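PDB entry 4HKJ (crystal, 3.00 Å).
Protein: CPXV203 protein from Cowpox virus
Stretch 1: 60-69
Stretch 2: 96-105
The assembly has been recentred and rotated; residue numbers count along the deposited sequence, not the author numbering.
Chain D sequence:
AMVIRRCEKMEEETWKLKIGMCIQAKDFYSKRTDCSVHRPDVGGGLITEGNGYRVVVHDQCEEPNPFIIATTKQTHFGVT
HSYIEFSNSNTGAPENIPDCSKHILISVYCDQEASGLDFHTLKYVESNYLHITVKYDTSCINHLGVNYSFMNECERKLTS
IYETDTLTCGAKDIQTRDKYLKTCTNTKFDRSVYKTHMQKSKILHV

Stretch 1 60-69: QCEEPNPFII
Stretch 2 (96-105) NIPDCSKHIL

Stretch 1 is an irregular, mostly extended chain without helix or strand; stretch 2 runs from a loop through a 3-10 segment at 100-102 into a strand at 103-105. Together they bury 566 Å², counting both sides. The register is marked by the start of stretch 1 against the middle of stretch 2, where the CA atoms of Gln60 and Cys100 lie 4.8 Å apart.

A disulfide joins the stretches next to that point. Cys61 (phi/psi -95/131, chi1 -70°, m) and Cys100 (-61/-32, chi1 62°, p) both direct CA-to-CB toward the opposing stretch; Cys61 SG meets Cys100 SG at 2.0 Å with chi3 at 82°, close to the relaxed value for a disulfide. Beside it, Gln60 N (phi/psi -85/22) donates to Cys100 O at 3.2 Å (N-H...O 138°) and makes a weak bond to His103 O at 3.4 Å (129°). One carbonyl comes from the 3-10 segment and the other from the first strand residue after it; both lie within reach of the same amide. Lys102 N bonds back to Asp99 O at 2.9 Å.

The Gln60 side chain (chi1 -70°, chi2 -175°, chi3 3°) leaves sideways and extends along His103, its CD 3.6 Å from His103 CB, with OE1 over one face of the imidazole. His103 (-105/108, chi1 -81°, chi2 79°) is itself steadied by a nearly linear bond, His103 ND1 to Asp99 O, at 3.3 Å and 173°. A long polar side chain suits this exposed place, its CD packing on His103 CB and its OE1 lying over one face of the ring.

Farther along, Ile68 is the principal apolar bump. Its backbone is at -73/-15, its CA-to-CB bond points toward stretch 2, and chi1 -154° with chi2 173° (both t) spreads the branched side chain into a hollow. Ile68 CB packs 3.6 Å from Ser101 O; Ile68 CG2 lies 3.7 Å from Ile104 CD1; Ile68 CD1 reaches Lys102 CG at 4.0 Å and Ile97 CD1 at 4.4 Å. Ile104 (-103/130) starts away from stretch 1, but chi1 -56° and chi2 -60° (both m) bring its end back. Ile97 (-98/128, chi1 -62°, chi2 180°) points toward stretch 1. The aliphatic stem of Lys102 supplies another wall, although its CA-to-CB bond points away.

Ser101 (-76/-7, chi1 -63°, m) is buried between the disulfide and Ile68; Asn65 CB lies 4.0 Å from Ser101 OG. Glu62, Glu63 and Pro64 bulge outward without touching stretch 2.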

# COMPACT_ATOMS: atom_id res chain seq x y z
N GLN D 60 -26.90 0.15 9.06
CA GLN D 60 -28.07 1.00 8.81
C GLN D 60 -29.39 0.27 9.03
O GLN D 60 -30.43 0.67 8.51
CB GLN D 60 -28.01 1.60 7.40
CG GLN D 60 -26.93 2.66 7.22
CD GLN D 60 -26.98 3.32 5.86
OE1 GLN D 60 -27.85 3.03 5.04
NE2 GLN D 60 -26.03 4.22 5.61
N CYS D 61 -29.34 -0.81 9.81
CA CYS D 61 -30.54 -1.58 10.13
C CYS D 61 -31.17 -1.13 11.44
O CYS D 61 -30.49 -1.01 12.46
CB CYS D 61 -30.22 -3.07 10.20
SG CYS D 61 -29.82 -3.84 8.62
N GLU D 62 -32.48 -0.89 11.41
CA GLU D 62 -33.23 -0.58 12.63
C GLU D 62 -33.94 -1.84 13.11
O GLU D 62 -34.03 -2.10 14.31
CB GLU D 62 -34.24 0.53 12.36
CG GLU D 62 -33.62 1.86 11.97
CD GLU D 62 -34.66 2.93 11.69
OE1 GLU D 62 -35.86 2.60 11.68
OE2 GLU D 62 -34.27 4.10 11.48
N GLU D 63 -34.44 -2.62 12.16
CA GLU D 63 -35.08 -3.89 12.46
C GLU D 63 -34.01 -4.90 12.88
O GLU D 63 -32.94 -4.95 12.28
CB GLU D 63 -35.83 -4.40 11.22
CG GLU D 63 -36.77 -5.57 11.47
CD GLU D 63 -37.94 -5.20 12.36
OE1 GLU D 63 -38.29 -4.00 12.41
OE2 GLU D 63 -38.50 -6.10 13.01
N PRO D 64 -34.30 -5.69 13.94
CA PRO D 64 -33.35 -6.69 14.43
C PRO D 64 -32.93 -7.69 13.36
O PRO D 64 -33.66 -8.63 13.04
CB PRO D 64 -34.14 -7.40 15.54
CG PRO D 64 -35.57 -7.00 15.34
CD PRO D 64 -35.51 -5.63 14.76
N ASN D 65 -31.74 -7.48 12.80
CA ASN D 65 -31.17 -8.37 11.80
C ASN D 65 -29.79 -8.86 12.24
O ASN D 65 -29.12 -8.19 13.02
CB ASN D 65 -31.06 -7.65 10.45
CG ASN D 65 -32.41 -7.37 9.83
OD1 ASN D 65 -33.40 -8.05 10.12
ND2 ASN D 65 -32.47 -6.36 8.97
N PRO D 66 -29.37 -10.04 11.75
CA PRO D 66 -28.04 -10.55 12.07
C PRO D 66 -26.94 -9.61 11.59
O PRO D 66 -26.90 -9.26 10.41
CB PRO D 66 -27.98 -11.88 11.32
CG PRO D 66 -29.05 -11.80 10.28
CD PRO D 66 -30.13 -10.98 10.91
N PHE D 67 -26.05 -9.20 12.49
CA PHE D 67 -24.96 -8.29 12.15
C PHE D 67 -23.97 -9.00 11.23
O PHE D 67 -23.69 -10.19 11.41
CB PHE D 67 -24.27 -7.79 13.42
CG PHE D 67 -23.44 -6.55 13.21
CD1 PHE D 67 -24.05 -5.32 13.00
CD2 PHE D 67 -22.06 -6.62 13.24
CE1 PHE D 67 -23.29 -4.18 12.82
CE2 PHE D 67 -21.30 -5.48 13.06
CZ PHE D 67 -21.91 -4.26 12.84
N ILE D 68 -23.45 -8.27 10.25
CA ILE D 68 -22.61 -8.88 9.22
C ILE D 68 -21.22 -9.26 9.73
O ILE D 68 -20.50 -10.01 9.08
CB ILE D 68 -22.49 -7.96 7.97
CG1 ILE D 68 -22.21 -8.79 6.72
CG2 ILE D 68 -21.44 -6.89 8.18
CD1 ILE D 68 -22.25 -7.99 5.43
N ILE D 69 -20.86 -8.74 10.90
CA ILE D 69 -19.58 -9.08 11.52
C ILE D 69 -19.78 -10.04 12.69
O ILE D 69 -20.65 -9.83 13.53
CB ILE D 69 -18.84 -7.81 12.00
CG1 ILE D 69 -18.59 -6.87 10.83
CG2 ILE D 69 -17.52 -8.19 12.67
CD1 ILE D 69 -17.85 -5.60 11.21
N ASN D 96 -28.58 -12.69 -0.50
CA ASN D 96 -29.54 -13.05 0.54
C ASN D 96 -29.43 -12.18 1.79
O ASN D 96 -30.20 -12.34 2.73
CB ASN D 96 -29.38 -14.52 0.91
CG ASN D 96 -29.36 -15.43 -0.30
OD1 ASN D 96 -28.45 -16.24 -0.47
ND2 ASN D 96 -30.38 -15.31 -1.14
N ILE D 97 -28.46 -11.27 1.79
CA ILE D 97 -28.26 -10.36 2.91
C ILE D 97 -28.92 -9.01 2.63
O ILE D 97 -28.69 -8.41 1.58
CB ILE D 97 -26.76 -10.15 3.20
CG1 ILE D 97 -26.10 -11.47 3.59
CG2 ILE D 97 -26.57 -9.11 4.30
CD1 ILE D 97 -24.63 -11.35 3.89
N PRO D 98 -29.75 -8.54 3.58
CA PRO D 98 -30.39 -7.22 3.50
C PRO D 98 -29.37 -6.12 3.21
O PRO D 98 -28.24 -6.19 3.68
CB PRO D 98 -30.98 -7.04 4.90
CG PRO D 98 -31.28 -8.43 5.34
CD PRO D 98 -30.17 -9.28 4.78
N ASP D 99 -29.78 -5.11 2.44
CA ASP D 99 -28.88 -4.04 2.03
C ASP D 99 -28.37 -3.23 3.22
O ASP D 99 -27.20 -2.85 3.26
CB ASP D 99 -29.56 -3.13 1.02
CG ASP D 99 -28.58 -2.24 0.27
OD1 ASP D 99 -27.98 -2.72 -0.72
OD2 ASP D 99 -28.40 -1.07 0.67
N CYS D 100 -29.26 -2.97 4.17
CA CYS D 100 -28.92 -2.16 5.34
C CYS D 100 -27.80 -2.77 6.17
O CYS D 100 -27.01 -2.05 6.79
CB CYS D 100 -30.16 -1.95 6.21
SG CYS D 100 -30.84 -3.49 6.90
N SER D 101 -27.73 -4.10 6.18
CA SER D 101 -26.70 -4.80 6.93
C SER D 101 -25.35 -4.74 6.21
O SER D 101 -24.33 -5.17 6.76
CB SER D 101 -27.11 -6.25 7.18
OG SER D 101 -28.28 -6.32 7.97
N LYS D 102 -25.35 -4.22 4.99
CA LYS D 102 -24.12 -4.10 4.21
C LYS D 102 -23.59 -2.67 4.17
O LYS D 102 -22.62 -2.38 3.48
CB LYS D 102 -24.33 -4.66 2.80
CG LYS D 102 -24.60 -6.15 2.77
CD LYS D 102 -24.76 -6.67 1.35
CE LYS D 102 -26.02 -6.13 0.69
NZ LYS D 102 -26.21 -6.70 -0.67
N HIS D 103 -24.24 -1.79 4.92
CA HIS D 103 -23.74 -0.43 5.10
C HIS D 103 -23.15 -0.30 6.50
O HIS D 103 -23.87 -0.28 7.49
CB HIS D 103 -24.85 0.60 4.89
CG HIS D 103 -25.11 0.91 3.45
ND1 HIS D 103 -25.85 0.09 2.63
CD2 HIS D 103 -24.73 1.96 2.68
CE1 HIS D 103 -25.91 0.61 1.42
NE2 HIS D 103 -25.24 1.75 1.42
N ILE D 104 -21.82 -0.20 6.56
CA ILE D 104 -21.11 -0.21 7.83
C ILE D 104 -20.63 1.18 8.24
O ILE D 104 -20.01 1.89 7.45
CB ILE D 104 -19.89 -1.15 7.76
CG1 ILE D 104 -20.32 -2.56 7.36
CG2 ILE D 104 -19.15 -1.17 9.09
CD1 ILE D 104 -21.30 -3.20 8.31
N LEU D 105 -20.92 1.56 9.48
CA LEU D 105 -20.42 2.81 10.04
C LEU D 105 -19.51 2.53 11.23
O LEU D 105 -19.95 1.99 12.25
CB LEU D 105 -21.58 3.71 10.47
CG LEU D 105 -21.16 4.94 11.29
CD1 LEU D 105 -20.26 5.86 10.48
CD2 LEU D 105 -22.39 5.69 11.80